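Local coordinates for protein ParB-C (Sulfolobus sp. NOB8H2, PDB 4RS7) that probably binds DNA through a histone-like domain, as the C-terminal part of a ParB protein in an archaeal DNA segregation system, at residues A[31-34]-A[35-39]; A[62-65]-A[66-70]; A[79-82]-A[83-87]. All coordinates share one frame; numbering follows the deposited sequence.

Contact 1. Residues A[31-34]-A[35-39]; sequences YEIW and RNMEA
Met-37 N donates to Ile-33 O at 2.8 Å, the shortest of three i to i+4 backbone bonds that knit this piece of helix 24-50, the long helix of the histone-like fold. Residues 31-39 make about two and a half turns, so Tyr-31, Trp-34 and Arg-35 come out along one flank and can touch through their side chains. Arg-35 suits its place because it offers both an apolar stem and a flat charged head. Its chi1 (-69°) leaves CG anti to the carbonyl carbon and over the face of the Tyr-31 ring, 3.9 Å from the ring centroid, in a CH-pi contact displaced toward the rim. The bend at chi2 then turns CD and NE toward the hydroxyl, and NE donates to Tyr-31 OH over 3.1 Å in an almost straight bond. The hydroxyl lies in the guanidinium plane, at its edge, while that plane stands nearly perpendicular to the phenol ring (86°). One tyrosine thus meets the same arginine twice, with its ring face and with its hydroxyl. Trp-34 takes the broad face of the head instead. The two side chains lie side by side and point the same way, their planes 24° apart, with CZ3 of Trp-34 over the centre of the guanidinium, 3.2 Å from Arg-35 CZ. Phenol and indole together therefore limit how the head can turn. Leu-6 of helix 2-9 packs on both aromatic rings, and Trp-34 also touches Met-73 of the second subunit. Ile-33 and Met-37, one turn apart, make a looser apolar contact: Ile-33 CG2 lies 4.3 Å from CE of Met-37, a buried residue present as selenomethionine.

Contact 2. Residues A[62-65]-A[66-70]; sequences SEKE and REEIF
Arg-66 N donates to Ser-62 O at 2.9 Å and closes the first turn of helix 63-74, whose N terminus carries a capping box formed by Ser-62 and Glu-65. Serine suits the N-cap because its short side chain can turn back to the first amides: with OG between the backbone N and the carbonyl carbon (chi1 81°), Ser-62 OG accepts from Glu-65 N at 3.1 Å and, weakly, from Lys-64 N. Glu-65 supplies the reciprocal bond of the box. Its chain is extended beyond CG, long enough for OE1 to take the Ser-62 amide at 2.8 Å, although Ser-62 N approaches from above the carboxylate plane. The chain of Arg-66 runs straight to CD and then bends at chi3 (-44°), laying one face of the guanidinium over the backbone where Ser-62 joins Glu-63, though NH2 comes too close to Glu-63 in the model to be relied on. Arg-66 is a buried residue, and its NE forms a salt bridge with Asp-53 OD1 of helix 52-58, so the arginine ties the new helix to the preceding one. Acidic residues at this end would be expected to suit the helix dipole. Lys-64 bends at chi2 (53°) and reaches along the helix between two of them: NZ forms a long salt bridge with Glu-67 OE2 at 3.8 Å. One water bridges that gap, accepting from Lys-64 NZ at 3.0 Å and donating to Glu-67 OE2. Toward Glu-68, whose side chain crosses that of the lysine at about a right angle, the methylene is the nearer group, with Lys-64 CE lying 3.5 Å from OE2. The other oxygen of Glu-68 is used too: another water donates to Glu-65 O at 2.7 Å and to Glu-68 OE1 at 3.2 Å.

Contact 3. Residues A[79-82]-A[83-87]; sequences RLFS and REEVF
A capping box starts the short C-terminal helix 83-86, with Ser-82 at the N-cap and Glu-85 three residues on. Ser-82 N donates to Glu-85 OE2 at 2.9 Å, and Glu-85 N donates back to Ser-82 OG at 3.2 Å. Ser-82 O accepts from both Glu-85 N and Val-86 N. Arg-79 also binds the glutamate of the box: its chain stretches from CG to NE, and its head meets the Glu-85 carboxylate end-on, with NH1 on OE2 and NH2 on OE1, each at 2.9 Å. The two planes are nearly coplanar (6° apart), and both oxygens use their syn lone pairs, while the Ser-82 amide meets OE2 on the anti side, tilted out of the carboxylate plane. Glutamate fits because its extended chain can serve cap and arginine together. Alongside the cap, Phe-81 CB packs on Val-86 CG1 at 3.7 Å, and one face of the Phe-81 ring lies against Arg-79 NH2. The backbone N and O of Phe-81 bond to Ser-45 and Tyr-49 of the second subunit. Three donors on its two oxygens fix the rotation of the carboxylate, nearly coplanar with the guanidinium, and it probably stays ionised.

In the fold
The three contacts follow one another in series along the chain, with no nesting or crossing; each is local to its own short piece of backbone and closes no long loop. Contact 1 lies within the long helix 24-50, where helix 2-9 packs on its side chains. After helix 52-58 comes contact 2, which opens helix 63-74 and fastens it to its predecessor. Contact 3 follows in the C-terminal segment, starting helix 83-86. The centres of contacts 1 and 3 are about 19 Å apart, and contact 2 lies about 27 and 28 Å from them. None touches another, yet all three touch the second subunit, so each lies, at least in part, against the partner chain at its own place.

Contact 1. Residues A[31-34]-A[35-39]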
ATOM      1  N   TYR A  31      13.152 -12.513   2.104  1.00 17.65           N
ATOM      2  CA  TYR A  31      12.799 -12.620   0.693  1.00 18.96           C
ATOM      3  C   TYR A  31      11.321 -12.955   0.522  1.00 15.67           C
ATOM      4  O   TYR A  31      10.605 -12.296  -0.229  1.00 21.23           O
ATOM      5  CB  TYR A  31      13.636 -13.696   0.001  1.00 25.40           C
ATOM      6  CG  TYR A  31      13.173 -13.986  -1.407  1.00 20.35           C
ATOM      7  CD1 TYR A  31      13.663 -13.255  -2.480  1.00 25.16           C
ATOM      8  CD2 TYR A  31      12.233 -14.977  -1.664  1.00 22.79           C
ATOM      9  CE1 TYR A  31      13.242 -13.506  -3.765  1.00 25.09           C
ATOM     10  CE2 TYR A  31      11.804 -15.235  -2.953  1.00 27.05           C
ATOM     11  CZ  TYR A  31      12.315 -14.494  -3.999  1.00 26.24           C
ATOM     12  OH  TYR A  31      11.897 -14.733  -5.288  1.00 25.15           O
ATOM     13  N   GLU A  32      10.872 -13.990   1.219  1.00 19.68           N
ATOM     14  CA  GLU A  32       9.497 -14.457   1.083  1.00 26.88           C
ATOM     15  C   GLU A  32       8.486 -13.386   1.469  1.00 21.26           C
ATOM     16  O   GLU A  32       7.471 -13.212   0.799  1.00 19.00           O
ATOM     17  CB  GLU A  32       9.278 -15.732   1.900  1.00 26.73           C
ATOM     18  CG  GLU A  32      10.125 -16.902   1.420  1.00 39.67           C
ATOM     19  CD  GLU A  32       9.786 -17.331  -0.001  1.00 44.54           C
ATOM     20  OE1 GLU A  32       8.790 -16.822  -0.560  1.00 44.25           O
ATOM     21  OE2 GLU A  32      10.517 -18.176  -0.558  1.00 35.05           O
ATOM     22  N   ILE A  33       8.778 -12.670   2.550  1.00 19.06           N
ATOM     23  CA  ILE A  33       7.931 -11.575   3.003  1.00 18.66           C
ATOM     24  C   ILE A  33       7.940 -10.418   2.000  1.00 15.68           C
ATOM     25  O   ILE A  33       6.896  -9.832   1.710  1.00 15.17           O
ATOM     26  CB  ILE A  33       8.378 -11.072   4.395  1.00 20.28           C
ATOM     27  CG1 ILE A  33       8.274 -12.197   5.427  1.00 18.03           C
ATOM     28  CG2 ILE A  33       7.552  -9.881   4.821  1.00 16.83           C
ATOM     29  CD1 ILE A  33       6.863 -12.720   5.622  1.00 16.81           C
ATOM     30  N   TRP A  34       9.124 -10.095   1.480  1.00 16.33           N
ATOM     31  CA  TRP A  34       9.283  -9.075   0.442  1.00 17.17           C
ATOM     32  C   TRP A  34       8.389  -9.374  -0.753  1.00 15.61           C
ATOM     33  O   TRP A  34       7.688  -8.493  -1.255  1.00 15.89           O
ATOM     34  CB  TRP A  34      10.750  -9.005  -0.004  1.00 18.40           C
ATOM     35  CG  TRP A  34      11.021  -8.099  -1.173  1.00 14.51           C
ATOM     36  CD1 TRP A  34      10.671  -6.783  -1.294  1.00 17.82           C
ATOM     37  CD2 TRP A  34      11.741  -8.432  -2.367  1.00 18.84           C
ATOM     38  NE1 TRP A  34      11.112  -6.283  -2.499  1.00 16.32           N
ATOM     39  CE2 TRP A  34      11.773  -7.279  -3.176  1.00 19.01           C
ATOM     40  CE3 TRP A  34      12.354  -9.598  -2.837  1.00 22.55           C
ATOM     41  CZ2 TRP A  34      12.391  -7.257  -4.425  1.00 22.40           C
ATOM     42  CZ3 TRP A  34      12.971  -9.575  -4.078  1.00 20.75           C
ATOM     43  CH2 TRP A  34      12.985  -8.411  -4.856  1.00 21.98           C
ATOM     44  N   ARG A  35       8.414 -10.626  -1.202  1.00 19.16           N
ATOM     45  CA  ARG A  35       7.574 -11.060  -2.314  1.00 17.78           C
ATOM     46  C   ARG A  35       6.092 -11.023  -1.948  1.00 17.15           C
ATOM     47  O   ARG A  35       5.268 -10.542  -2.724  1.00 20.85           O
ATOM     48  CB  ARG A  35       7.960 -12.473  -2.771  1.00 21.26           C
ATOM     49  CG  ARG A  35       9.320 -12.573  -3.439  1.00 24.95           C
ATOM     50  CD  ARG A  35       9.445 -11.609  -4.605  1.00 23.38           C
ATOM     51  NE  ARG A  35      10.633 -11.893  -5.404  1.00 32.92           N
ATOM     52  CZ  ARG A  35      11.152 -11.064  -6.305  1.00 33.37           C
ATOM     53  NH1 ARG A  35      10.593  -9.881  -6.522  1.00 31.62           N
ATOM     54  NH2 ARG A  35      12.239 -11.417  -6.985  1.00 29.35           N
ATOM     55  N   ASN A  36       5.755 -11.534  -0.768  1.00 22.27           N
ATOM     56  CA  ASN A  36       4.363 -11.585  -0.332  1.00 18.37           C
ATOM     57  C   ASN A  36       3.739 -10.198  -0.202  1.00 23.02           C
ATOM     58  O   ASN A  36       2.557  -9.999  -0.497  1.00 19.45           O
ATOM     59  CB  ASN A  36       4.230 -12.343   0.994  1.00 28.10           C
ATOM     60  CG  ASN A  36       4.530 -13.829   0.855  1.00 33.09           C
ATOM     61  OD1 ASN A  36       4.636 -14.357  -0.255  1.00 36.30           O
ATOM     62  ND2 ASN A  36       4.657 -14.513   1.987  1.00 33.71           N
HETATM   63  N   MSE A  37       4.546  -9.241   0.242  1.00 16.22           N
HETATM   64  CA  MSE A  37       4.093  -7.869   0.439  1.00 17.39           C
HETATM   65  C   MSE A  37       3.572  -7.253  -0.860  1.00 16.86           C
HETATM   66  O   MSE A  37       2.626  -6.455  -0.847  1.00 18.02           O
HETATM   67  CB  MSE A  37       5.238  -7.021   0.986  1.00 15.28           C
HETATM   68  CG  MSE A  37       4.796  -5.799   1.738  1.00 31.58           C
HETATM   69 SE   MSE A  37       4.217  -6.254   3.536  1.00 28.37          SE
HETATM   70  CE  MSE A  37       5.891  -5.978   4.496  1.00 30.56           C
ATOM     71  N   GLU A  38       4.192  -7.611  -1.978  1.00 15.76           N
ATOM     72  CA  GLU A  38       3.775  -7.064  -3.266  1.00 17.84           C
ATOM     73  C   GLU A  38       2.309  -7.383  -3.553  1.00 16.62           C
ATOM     74  O   GLU A  38       1.568  -6.539  -4.059  1.00 13.54           O
ATOM     75  CB  GLU A  38       4.667  -7.576  -4.403  1.00 20.64           C
ATOM     76  CG  GLU A  38       4.376  -6.925  -5.753  1.00 17.60           C
ATOM     77  CD  GLU A  38       5.356  -7.344  -6.847  1.00 25.26           C
ATOM     78  OE1 GLU A  38       6.135  -8.292  -6.635  1.00 27.42           O
ATOM     79  OE2 GLU A  38       5.349  -6.715  -7.923  1.00 26.49           O
ATOM     80  N   ALA A  39       1.891  -8.599  -3.215  1.00 15.98           N
ATOM     81  CA  ALA A  39       0.523  -9.035  -3.482  1.00 16.19           C
ATOM     82  C   ALA A  39      -0.512  -8.159  -2.774  1.00 14.00           C
ATOM     83  O   ALA A  39      -1.612  -7.952  -3.281  1.00  9.10           O
ATOM     84  CB  ALA A  39       0.343 -10.498  -3.105  1.00 19.75           C
TER

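Contact 2. Residues A[62-65]-A[66-70]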
ATOM      1  N   SER A  62     -10.050  10.817 -18.017  1.00 28.51           N
ATOM      2  CA  SER A  62      -8.905  10.236 -18.698  1.00 32.61           C
ATOM      3  C   SER A  62      -8.132   9.333 -17.746  1.00 33.40           C
ATOM      4  O   SER A  62      -8.310   9.395 -16.530  1.00 28.14           O
ATOM      5  CB  SER A  62      -7.980  11.327 -19.238  1.00 32.61           C
ATOM      6  OG  SER A  62      -7.131  11.829 -18.221  1.00 29.40           O
ATOM      7  N   GLU A  63      -7.269   8.496 -18.307  1.00 27.86           N
ATOM      8  CA  GLU A  63      -6.420   7.620 -17.516  1.00 33.65           C
ATOM      9  C   GLU A  63      -5.598   8.399 -16.491  1.00 30.27           C
ATOM     10  O   GLU A  63      -5.400   7.943 -15.366  1.00 22.73           O
ATOM     11  CB  GLU A  63      -5.503   6.815 -18.438  1.00 37.22           C
ATOM     12  CG  GLU A  63      -4.665   5.768 -17.735  1.00 40.57           C
ATOM     13  CD  GLU A  63      -3.811   4.976 -18.704  1.00 51.86           C
ATOM     14  OE1 GLU A  63      -3.788   5.338 -19.899  1.00 50.54           O
ATOM     15  OE2 GLU A  63      -3.166   3.994 -18.275  1.00 54.08           O
ATOM     16  N   LYS A  64      -5.122   9.576 -16.877  1.00 23.17           N
ATOM     17  CA  LYS A  64      -4.318  10.394 -15.976  1.00 30.24           C
ATOM     18  C   LYS A  64      -5.172  10.983 -14.862  1.00 21.69           C
ATOM     19  O   LYS A  64      -4.755  11.030 -13.709  1.00 21.52           O
ATOM     20  CB  LYS A  64      -3.600  11.508 -16.744  1.00 25.68           C
ATOM     21  CG  LYS A  64      -2.779  12.439 -15.861  1.00 31.27           C
ATOM     22  CD  LYS A  64      -1.808  11.662 -14.982  1.00 38.58           C
ATOM     23  CE  LYS A  64      -0.963  12.604 -14.132  1.00 39.66           C
ATOM     24  NZ  LYS A  64       0.087  11.866 -13.377  1.00 47.27           N
ATOM     25  N   GLU A  65      -6.370  11.430 -15.221  1.00 21.39           N
ATOM     26  CA  GLU A  65      -7.302  12.005 -14.259  1.00 23.05           C
ATOM     27  C   GLU A  65      -7.767  10.961 -13.245  1.00 22.79           C
ATOM     28  O   GLU A  65      -7.907  11.253 -12.061  1.00 16.93           O
ATOM     29  CB  GLU A  65      -8.504  12.618 -14.979  1.00 26.50           C
ATOM     30  CG  GLU A  65      -8.146  13.848 -15.808  1.00 28.89           C
ATOM     31  CD  GLU A  65      -9.208  14.202 -16.832  1.00 37.20           C
ATOM     32  OE1 GLU A  65     -10.145  13.398 -17.037  1.00 28.40           O
ATOM     33  OE2 GLU A  65      -9.101  15.290 -17.438  1.00 39.60           O
ATOM     34  N   ARG A  66      -8.004   9.741 -13.710  1.00 18.53           N
ATOM     35  CA  ARG A  66      -8.437   8.676 -12.814  1.00 21.22           C
ATOM     36  C   ARG A  66      -7.322   8.269 -11.867  1.00 18.30           C
ATOM     37  O   ARG A  66      -7.568   8.004 -10.692  1.00 16.27           O
ATOM     38  CB  ARG A  66      -8.919   7.464 -13.603  1.00 20.85           C
ATOM     39  CG  ARG A  66     -10.282   7.656 -14.242  1.00 22.62           C
ATOM     40  CD  ARG A  66     -10.653   6.442 -15.088  1.00 24.81           C
ATOM     41  NE  ARG A  66      -9.538   5.980 -15.911  1.00 33.14           N
ATOM     42  CZ  ARG A  66      -9.461   6.164 -17.224  1.00 37.32           C
ATOM     43  NH1 ARG A  66     -10.436   6.791 -17.854  1.00 38.65           N
ATOM     44  NH2 ARG A  66      -8.419   5.715 -17.908  1.00 46.74           N
ATOM     45  N   GLU A  67      -6.098   8.225 -12.385  1.00 14.76           N
ATOM     46  CA  GLU A  67      -4.934   7.874 -11.582  1.00 18.04           C
ATOM     47  C   GLU A  67      -4.706   8.894 -10.471  1.00 16.39           C
ATOM     48  O   GLU A  67      -4.322   8.535  -9.360  1.00 15.22           O
ATOM     49  CB  GLU A  67      -3.688   7.758 -12.469  1.00 22.01           C
ATOM     50  CG  GLU A  67      -2.377   7.750 -11.710  1.00 23.17           C
ATOM     51  CD  GLU A  67      -1.175   7.518 -12.614  1.00 36.42           C
ATOM     52  OE1 GLU A  67      -1.257   6.657 -13.516  1.00 31.37           O
ATOM     53  OE2 GLU A  67      -0.150   8.203 -12.425  1.00 30.31           O
ATOM     54  N   GLU A  68      -4.939  10.167 -10.776  1.00 18.86           N
ATOM     55  CA  GLU A  68      -4.809  11.224  -9.782  1.00 17.96           C
ATOM     56  C   GLU A  68      -5.784  11.002  -8.634  1.00 16.71           C
ATOM     57  O   GLU A  68      -5.452  11.213  -7.468  1.00 13.44           O
ATOM     58  CB  GLU A  68      -5.050  12.593 -10.424  1.00 25.91           C
ATOM     59  CG  GLU A  68      -3.947  13.010 -11.382  1.00 25.60           C
ATOM     60  CD  GLU A  68      -4.255  14.292 -12.131  1.00 37.35           C
ATOM     61  OE1 GLU A  68      -5.394  14.797 -12.026  1.00 47.34           O
ATOM     62  OE2 GLU A  68      -3.347  14.796 -12.826  1.00 46.22           O
ATOM     63  N   ILE A  69      -6.993  10.574  -8.971  1.00 11.76           N
ATOM     64  CA  ILE A  69      -8.001  10.304  -7.960  1.00 13.43           C
ATOM     65  C   ILE A  69      -7.621   9.099  -7.090  1.00 13.24           C
ATOM     66  O   ILE A  69      -7.802   9.126  -5.872  1.00 11.45           O
ATOM     67  CB  ILE A  69      -9.403  10.155  -8.592  1.00 13.68           C
ATOM     68  CG1 ILE A  69      -9.845  11.509  -9.167  1.00 14.86           C
ATOM     69  CG2 ILE A  69     -10.411   9.662  -7.562  1.00 15.54           C
ATOM     70  CD1 ILE A  69     -11.216  11.505  -9.802  1.00 20.50           C
ATOM     71  N   PHE A  70      -7.073   8.058  -7.713  1.00 12.14           N
ATOM     72  CA  PHE A  70      -6.552   6.914  -6.961  1.00 12.07           C
ATOM     73  C   PHE A  70      -5.548   7.356  -5.903  1.00 12.05           C
ATOM     74  O   PHE A  70      -5.653   6.976  -4.739  1.00 12.40           O
ATOM     75  CB  PHE A  70      -5.903   5.887  -7.897  1.00 14.98           C
ATOM     76  CG  PHE A  70      -5.145   4.791  -7.177  1.00 14.20           C
ATOM     77  CD1 PHE A  70      -5.812   3.697  -6.653  1.00 13.60           C
ATOM     78  CD2 PHE A  70      -3.765   4.854  -7.039  1.00 16.20           C
ATOM     79  CE1 PHE A  70      -5.123   2.687  -6.001  1.00 12.92           C
ATOM     80  CE2 PHE A  70      -3.070   3.846  -6.387  1.00 14.95           C
ATOM     81  CZ  PHE A  70      -3.750   2.763  -5.870  1.00 13.63           C
TER
HETATM   82  O   HOH W   1      -1.025  10.699 -10.861  1.00 33.49           O
HETATM   83  O   HOH W   2       1.395   8.924 -14.351  1.00 38.50           O
HETATM   84  O   HOH W   3      -8.429  13.863 -11.574  1.00 21.59           O

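Contact 3. Residues A[79-82]-A[83-87]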
ATOM      1  N   ARG A  79       1.956   3.927   4.263  1.00 16.35           N
ATOM      2  CA  ARG A  79       2.751   4.129   5.464  1.00 16.33           C
ATOM      3  C   ARG A  79       2.720   2.874   6.316  1.00 17.69           C
ATOM      4  O   ARG A  79       1.960   1.946   6.042  1.00 15.21           O
ATOM      5  CB  ARG A  79       2.189   5.307   6.268  1.00 18.18           C
ATOM      6  CG  ARG A  79       0.787   5.057   6.819  1.00 13.42           C
ATOM      7  CD  ARG A  79       0.156   6.322   7.413  1.00 19.17           C
ATOM      8  NE  ARG A  79      -1.256   6.105   7.728  1.00 17.58           N
ATOM      9  CZ  ARG A  79      -1.699   5.570   8.862  1.00 20.74           C
ATOM     10  NH1 ARG A  79      -0.845   5.206   9.808  1.00 19.08           N
ATOM     11  NH2 ARG A  79      -2.998   5.405   9.054  1.00 27.94           N
ATOM     12  N   LEU A  80       3.554   2.839   7.350  1.00 13.55           N
ATOM     13  CA  LEU A  80       3.472   1.775   8.336  1.00 17.24           C
ATOM     14  C   LEU A  80       2.431   2.178   9.374  1.00 20.21           C
ATOM     15  O   LEU A  80       2.624   3.161  10.089  1.00 16.59           O
ATOM     16  CB  LEU A  80       4.830   1.560   9.014  1.00 17.20           C
ATOM     17  CG  LEU A  80       4.905   0.450  10.066  1.00 13.48           C
ATOM     18  CD1 LEU A  80       4.524  -0.905   9.466  1.00 15.12           C
ATOM     19  CD2 LEU A  80       6.298   0.390  10.666  1.00 22.92           C
ATOM     20  N   PHE A  81       1.320   1.446   9.435  1.00 18.40           N
ATOM     21  CA  PHE A  81       0.309   1.685  10.463  1.00 19.74           C
ATOM     22  C   PHE A  81       0.921   1.355  11.818  1.00 19.64           C
ATOM     23  O   PHE A  81       1.679   0.397  11.936  1.00 20.02           O
ATOM     24  CB  PHE A  81      -0.927   0.811  10.232  1.00 17.38           C
ATOM     25  CG  PHE A  81      -1.752   1.214   9.037  1.00 20.88           C
ATOM     26  CD1 PHE A  81      -1.219   1.172   7.760  1.00 19.29           C
ATOM     27  CD2 PHE A  81      -3.072   1.609   9.193  1.00 25.22           C
ATOM     28  CE1 PHE A  81      -1.980   1.535   6.661  1.00 21.84           C
ATOM     29  CE2 PHE A  81      -3.839   1.970   8.099  1.00 28.17           C
ATOM     30  CZ  PHE A  81      -3.294   1.932   6.831  1.00 24.10           C
ATOM     31  N   SER A  82       0.605   2.147  12.837  1.00 21.10           N
ATOM     32  CA  SER A  82       1.142   1.900  14.171  1.00 17.40           C
ATOM     33  C   SER A  82       0.576   0.604  14.743  1.00 24.22           C
ATOM     34  O   SER A  82      -0.474   0.129  14.306  1.00 21.59           O
ATOM     35  CB  SER A  82       0.836   3.071  15.111  1.00 24.68           C
ATOM     36  OG  SER A  82      -0.549   3.148  15.404  1.00 26.25           O
ATOM     37  N   ARG A  83       1.277   0.032  15.717  1.00 24.71           N
ATOM     38  CA  ARG A  83       0.808  -1.182  16.375  1.00 30.17           C
ATOM     39  C   ARG A  83      -0.564  -0.948  16.992  1.00 25.62           C
ATOM     40  O   ARG A  83      -1.391  -1.855  17.040  1.00 30.59           O
ATOM     41  CB  ARG A  83       1.797  -1.654  17.448  1.00 24.77           C
ATOM     42  CG  ARG A  83       3.172  -2.022  16.905  1.00 29.48           C
ATOM     43  CD  ARG A  83       4.008  -2.798  17.922  1.00 35.37           C
ATOM     44  NE  ARG A  83       4.143  -4.205  17.550  1.00 41.00           N
ATOM     45  CZ  ARG A  83       3.321  -5.169  17.955  1.00 47.51           C
ATOM     46  NH1 ARG A  83       2.300  -4.887  18.757  1.00 38.97           N
ATOM     47  NH2 ARG A  83       3.518  -6.418  17.562  1.00 41.09           N
ATOM     48  N   GLU A  84      -0.807   0.273  17.453  1.00 27.81           N
ATOM     49  CA  GLU A  84      -2.077   0.591  18.096  1.00 31.06           C
ATOM     50  C   GLU A  84      -3.221   0.652  17.085  1.00 32.65           C
ATOM     51  O   GLU A  84      -4.379   0.417  17.434  1.00 30.65           O
ATOM     52  CB  GLU A  84      -1.979   1.899  18.885  1.00 33.66           C
ATOM     53  CG  GLU A  84      -3.093   2.083  19.905  1.00 45.22           C
ATOM     54  CD  GLU A  84      -3.188   0.920  20.882  1.00 50.75           C
ATOM     55  OE1 GLU A  84      -4.218   0.812  21.581  1.00 53.94           O
ATOM     56  OE2 GLU A  84      -2.232   0.117  20.955  1.00 55.97           O
ATOM     57  N   GLU A  85      -2.893   0.964  15.834  1.00 24.90           N
ATOM     58  CA  GLU A  85      -3.890   1.005  14.770  1.00 28.95           C
ATOM     59  C   GLU A  85      -4.305  -0.395  14.332  1.00 27.74           C
ATOM     60  O   GLU A  85      -5.472  -0.641  14.032  1.00 23.39           O
ATOM     61  CB  GLU A  85      -3.364   1.780  13.562  1.00 22.89           C
ATOM     62  CG  GLU A  85      -3.240   3.277  13.784  1.00 25.81           C
ATOM     63  CD  GLU A  85      -2.727   3.988  12.555  1.00 26.01           C
ATOM     64  OE1 GLU A  85      -3.559   4.435  11.743  1.00 28.73           O
ATOM     65  OE2 GLU A  85      -1.493   4.086  12.392  1.00 25.64           O
ATOM     66  N   VAL A  86      -3.343  -1.309  14.299  1.00 21.20           N
ATOM     67  CA  VAL A  86      -3.597  -2.657  13.804  1.00 29.39           C
ATOM     68  C   VAL A  86      -3.955  -3.634  14.924  1.00 31.37           C
ATOM     69  O   VAL A  86      -4.646  -4.631  14.697  1.00 28.29           O
ATOM     70  CB  VAL A  86      -2.392  -3.191  13.001  1.00 26.46           C
ATOM     71  CG1 VAL A  86      -2.100  -2.274  11.831  1.00 26.56           C
ATOM     72  CG2 VAL A  86      -1.173  -3.307  13.886  1.00 27.87           C
ATOM     73  N   PHE A  87      -3.486  -3.344  16.132  1.00 30.23           N
ATOM     74  CA  PHE A  87      -3.742  -4.206  17.281  1.00 35.15           C
ATOM     75  C   PHE A  87      -4.464  -3.451  18.392  1.00 37.96           C
ATOM     76  O   PHE A  87      -3.821  -2.934  19.304  1.00 40.32           O
ATOM     77  CB  PHE A  87      -2.433  -4.786  17.827  1.00 34.48           C
ATOM     78  CG  PHE A  87      -1.691  -5.646  16.846  1.00 34.42           C
ATOM     79  CD1 PHE A  87      -2.259  -6.811  16.359  1.00 36.84           C
ATOM     80  CD2 PHE A  87      -0.416  -5.300  16.423  1.00 31.66           C
ATOM     81  CE1 PHE A  87      -1.580  -7.608  15.456  1.00 34.25           C
ATOM     82  CE2 PHE A  87       0.271  -6.094  15.524  1.00 33.41           C
ATOM     83  CZ  PHE A  87      -0.312  -7.250  15.039  1.00 37.15           C
TER